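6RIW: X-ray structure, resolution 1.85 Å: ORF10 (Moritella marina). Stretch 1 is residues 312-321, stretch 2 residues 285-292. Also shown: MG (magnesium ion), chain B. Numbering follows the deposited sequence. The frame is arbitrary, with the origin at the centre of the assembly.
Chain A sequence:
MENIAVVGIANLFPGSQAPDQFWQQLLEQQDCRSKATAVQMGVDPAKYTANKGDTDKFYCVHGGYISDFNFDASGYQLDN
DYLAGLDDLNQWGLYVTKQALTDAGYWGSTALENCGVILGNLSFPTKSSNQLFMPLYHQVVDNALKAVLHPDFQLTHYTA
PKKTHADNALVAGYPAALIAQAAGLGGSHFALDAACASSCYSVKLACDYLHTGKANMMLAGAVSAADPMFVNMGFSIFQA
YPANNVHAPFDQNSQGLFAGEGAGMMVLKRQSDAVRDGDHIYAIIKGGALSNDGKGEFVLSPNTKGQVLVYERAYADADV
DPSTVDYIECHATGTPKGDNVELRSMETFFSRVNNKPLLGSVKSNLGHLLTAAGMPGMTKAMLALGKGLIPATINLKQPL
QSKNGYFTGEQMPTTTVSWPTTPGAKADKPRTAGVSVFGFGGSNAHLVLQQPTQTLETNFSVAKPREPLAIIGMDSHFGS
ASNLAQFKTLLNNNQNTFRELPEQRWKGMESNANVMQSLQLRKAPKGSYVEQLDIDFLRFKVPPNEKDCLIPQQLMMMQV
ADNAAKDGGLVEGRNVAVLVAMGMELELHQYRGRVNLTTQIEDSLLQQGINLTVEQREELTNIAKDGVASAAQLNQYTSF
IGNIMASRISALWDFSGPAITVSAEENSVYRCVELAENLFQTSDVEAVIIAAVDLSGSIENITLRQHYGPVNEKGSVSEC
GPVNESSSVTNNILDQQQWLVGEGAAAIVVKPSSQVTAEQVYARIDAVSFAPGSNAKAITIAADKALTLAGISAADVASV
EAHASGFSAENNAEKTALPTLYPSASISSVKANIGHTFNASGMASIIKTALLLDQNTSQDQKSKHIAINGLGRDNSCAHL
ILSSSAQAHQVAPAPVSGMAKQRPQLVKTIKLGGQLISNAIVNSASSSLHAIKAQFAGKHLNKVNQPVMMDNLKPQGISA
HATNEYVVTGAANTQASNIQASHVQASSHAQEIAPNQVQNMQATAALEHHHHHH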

# COMPACT_ATOMS: atom_id res chain seq x y z
N GLU A 312 18.52 9.67 16.68
CA GLU A 312 18.35 10.67 17.72
C GLU A 312 16.93 10.64 18.28
O GLU A 312 16.73 10.57 19.50
CB GLU A 312 18.68 12.06 17.18
CG GLU A 312 20.14 12.22 16.80
CD GLU A 312 20.40 13.45 15.95
OE1 GLU A 312 19.43 14.06 15.46
OE2 GLU A 312 21.59 13.80 15.77
N ARG A 313 15.93 10.62 17.38
CA ARG A 313 14.54 10.62 17.81
C ARG A 313 14.18 9.35 18.57
O ARG A 313 13.37 9.40 19.49
CB ARG A 313 13.61 10.79 16.59
CG ARG A 313 13.65 12.16 15.95
CD ARG A 313 12.67 12.23 14.77
NE ARG A 313 12.53 13.56 14.22
CZ ARG A 313 11.96 13.81 13.03
NH1 ARG A 313 11.50 12.79 12.31
NH2 ARG A 313 11.86 15.05 12.58
N ALA A 314 14.79 8.21 18.21
CA ALA A 314 14.41 6.94 18.83
C ALA A 314 14.92 6.84 20.26
O ALA A 314 14.18 6.39 21.15
CB ALA A 314 14.94 5.77 18.00
N TYR A 315 16.18 7.19 20.49
CA TYR A 315 16.71 7.06 21.85
C TYR A 315 16.15 8.13 22.77
O TYR A 315 15.95 7.87 23.96
CB TYR A 315 18.25 7.04 21.81
CG TYR A 315 18.66 5.71 21.24
CD1 TYR A 315 18.65 4.56 22.04
CD2 TYR A 315 18.94 5.56 19.88
CE1 TYR A 315 18.95 3.32 21.51
CE2 TYR A 315 19.26 4.32 19.34
CZ TYR A 315 19.25 3.21 20.16
OH TYR A 315 19.54 1.97 19.62
N ALA A 316 15.84 9.31 22.23
CA ALA A 316 15.06 10.27 23.00
C ALA A 316 13.68 9.71 23.36
O ALA A 316 13.23 9.84 24.50
CB ALA A 316 14.92 11.57 22.22
N ASP A 317 13.01 9.08 22.39
CA ASP A 317 11.68 8.54 22.68
C ASP A 317 11.75 7.43 23.71
O ASP A 317 10.88 7.32 24.58
CB ASP A 317 11.00 8.03 21.41
CG ASP A 317 9.63 7.42 21.69
OD1 ASP A 317 8.65 8.19 21.84
OD2 ASP A 317 9.51 6.17 21.76
N ALA A 318 12.78 6.57 23.61
CA ALA A 318 12.94 5.46 24.54
C ALA A 318 13.44 5.93 25.90
O ALA A 318 13.34 5.17 26.87
CB ALA A 318 13.91 4.42 23.96
N ASP A 319 13.98 7.15 25.97
CA ASP A 319 14.67 7.63 27.17
C ASP A 319 15.79 6.67 27.56
O ASP A 319 15.97 6.32 28.74
CB ASP A 319 13.69 7.84 28.33
CG ASP A 319 14.08 9.01 29.22
OD1 ASP A 319 13.20 9.84 29.55
OD2 ASP A 319 15.27 9.09 29.60
N VAL A 320 16.57 6.24 26.57
CA VAL A 320 17.62 5.26 26.75
C VAL A 320 18.93 5.87 26.27
O VAL A 320 19.00 6.44 25.18
CB VAL A 320 17.31 3.95 25.98
CG1 VAL A 320 18.57 3.15 25.73
CG2 VAL A 320 16.29 3.14 26.75
N ASP A 321 19.96 5.75 27.09
CA ASP A 321 21.29 6.20 26.71
C ASP A 321 21.84 5.33 25.58
O ASP A 321 21.94 4.10 25.74
CB ASP A 321 22.23 6.15 27.91
CG ASP A 321 23.55 6.88 27.67
OD1 ASP A 321 24.00 6.94 26.51
OD2 ASP A 321 24.15 7.39 28.64
MG MG B . 8.82 3.83 26.15
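Stretch 2 (285-292) IKGGALSN

Strand 285-292 packs against helix 312-318, the two running roughly antiparallel: their N-to-C directions make an angle of 147°, and the axes come within 5.8 Å of each other. The strand backbone is near fully extended at G287 (phi/psi 173°/-175°) and G288 (169°/-179°), while K286 departs from this (-83°/-30°). Together the stretches bury 420 Å² of surface. The residues at the closest approach are small, and the backbones are in contact: the CA atoms of A314 and G288 are 4.0 Å apart, those of A318 and G287 3.8 Å. Because the directions oppose, advancing along the helix means moving back along the strand, from S291 toward K286.

E312 makes no contact. R313 points its CA-to-CB bond toward the strand and lays its CB 3.4 Å from A289 CB; the side chain then extends (chi1 m, chi2 and chi3 t) until NH1 donates a hydrogen bond to the backbone O of L290, 3.2 Å away and near the guanidinium plane. The same NH1 lies 3.4 Å from S291 CB. A314 turns sideways and presses its backbone on the strand: its CA is 3.9 Å from G288 C, its N 3.5 Å from A289 CB, and the two alanine CB atoms meet at 4.1 Å. Y315 points away and A316 is out of reach, as expected for the far side of a helix.

One turn after R313, D317 again faces the strand. With chi1 t, it brings OD2 to 2.9 Å from G288 N, which donates a hydrogen bond at an angle of 157°, and to 3.1 Å from G287 CA. A CB on G287 would point toward the helix and clash with both A318 CA and D317 OD2, so the absence of a side chain is what lets the backbones meet here. A318 sets its CB 3.8 Å from G287 CA, while its CA makes a CA-H...O contact with K286 O at 3.5 Å. That same K286 O binds the magnesium ion at 2.2 Å; the ion also holds a water, at 2.4 Å, whose O lies within hydrogen-bonding distance of I285 O, at 2.9 Å. K286 NZ donates a hydrogen bond to A318 O at 2.8 Å, satisfying a carbonyl at the end of the helix.

Beyond A318 the helical conformation breaks at D319, whose phi is positive (55°). V320, with extended phi/psi of -123°/131°, points back toward the strand, resting its CG2 on K286 CG, 3.6 Å away. D321 lies out of reach.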

# COMPACT_ATOMS: atom_id res chain seq x y z
N ILE A 285 9.35 -3.24 24.02
CA ILE A 285 9.63 -2.15 23.10
C ILE A 285 9.74 -0.89 23.96
O ILE A 285 8.76 -0.42 24.54
CB ILE A 285 8.55 -2.00 22.02
CG1 ILE A 285 8.45 -3.30 21.19
CG2 ILE A 285 8.89 -0.83 21.11
CD1 ILE A 285 7.26 -3.36 20.26
N LYS A 286 10.97 -0.38 24.08
CA LYS A 286 11.25 0.74 24.97
C LYS A 286 10.91 2.06 24.32
O LYS A 286 10.54 3.02 25.01
CB LYS A 286 12.72 0.71 25.39
CG LYS A 286 13.06 1.56 26.62
CD LYS A 286 12.48 0.97 27.92
CE LYS A 286 12.66 1.93 29.09
NZ LYS A 286 12.23 3.33 28.72
N GLY A 287 11.04 2.12 23.00
CA GLY A 287 10.72 3.33 22.28
C GLY A 287 11.12 3.17 20.83
O GLY A 287 11.55 2.09 20.40
N GLY A 288 10.98 4.25 20.08
CA GLY A 288 11.42 4.24 18.70
C GLY A 288 10.90 5.47 18.00
O GLY A 288 10.22 6.32 18.60
N ALA A 289 11.21 5.55 16.71
CA ALA A 289 10.89 6.75 15.97
C ALA A 289 10.84 6.46 14.48
O ALA A 289 11.42 5.49 13.99
CB ALA A 289 11.89 7.88 16.22
N LEU A 290 10.17 7.36 13.78
CA LEU A 290 10.12 7.38 12.33
C LEU A 290 10.71 8.69 11.83
O LEU A 290 10.77 9.69 12.55
CB LEU A 290 8.68 7.22 11.84
CG LEU A 290 7.86 6.22 12.65
CD1 LEU A 290 6.36 6.41 12.37
CD2 LEU A 290 8.32 4.78 12.35
N SER A 291 11.18 8.67 10.59
CA SER A 291 11.63 9.90 9.96
C SER A 291 11.67 9.68 8.46
O SER A 291 11.72 8.54 7.98
CB SER A 291 13.01 10.32 10.48
OG SER A 291 14.04 9.64 9.77
N ASN A 292 11.66 10.78 7.73
CA ASN A 292 11.95 10.76 6.30
C ASN A 292 13.25 11.49 6.03
O ASN A 292 13.58 12.46 6.72
CB ASN A 292 10.83 11.39 5.50
CG ASN A 292 10.92 11.02 4.07
OD1 ASN A 292 11.49 11.75 3.27
ND2 ASN A 292 10.40 9.84 3.75
O HOH W 1 7.52 2.20 24.96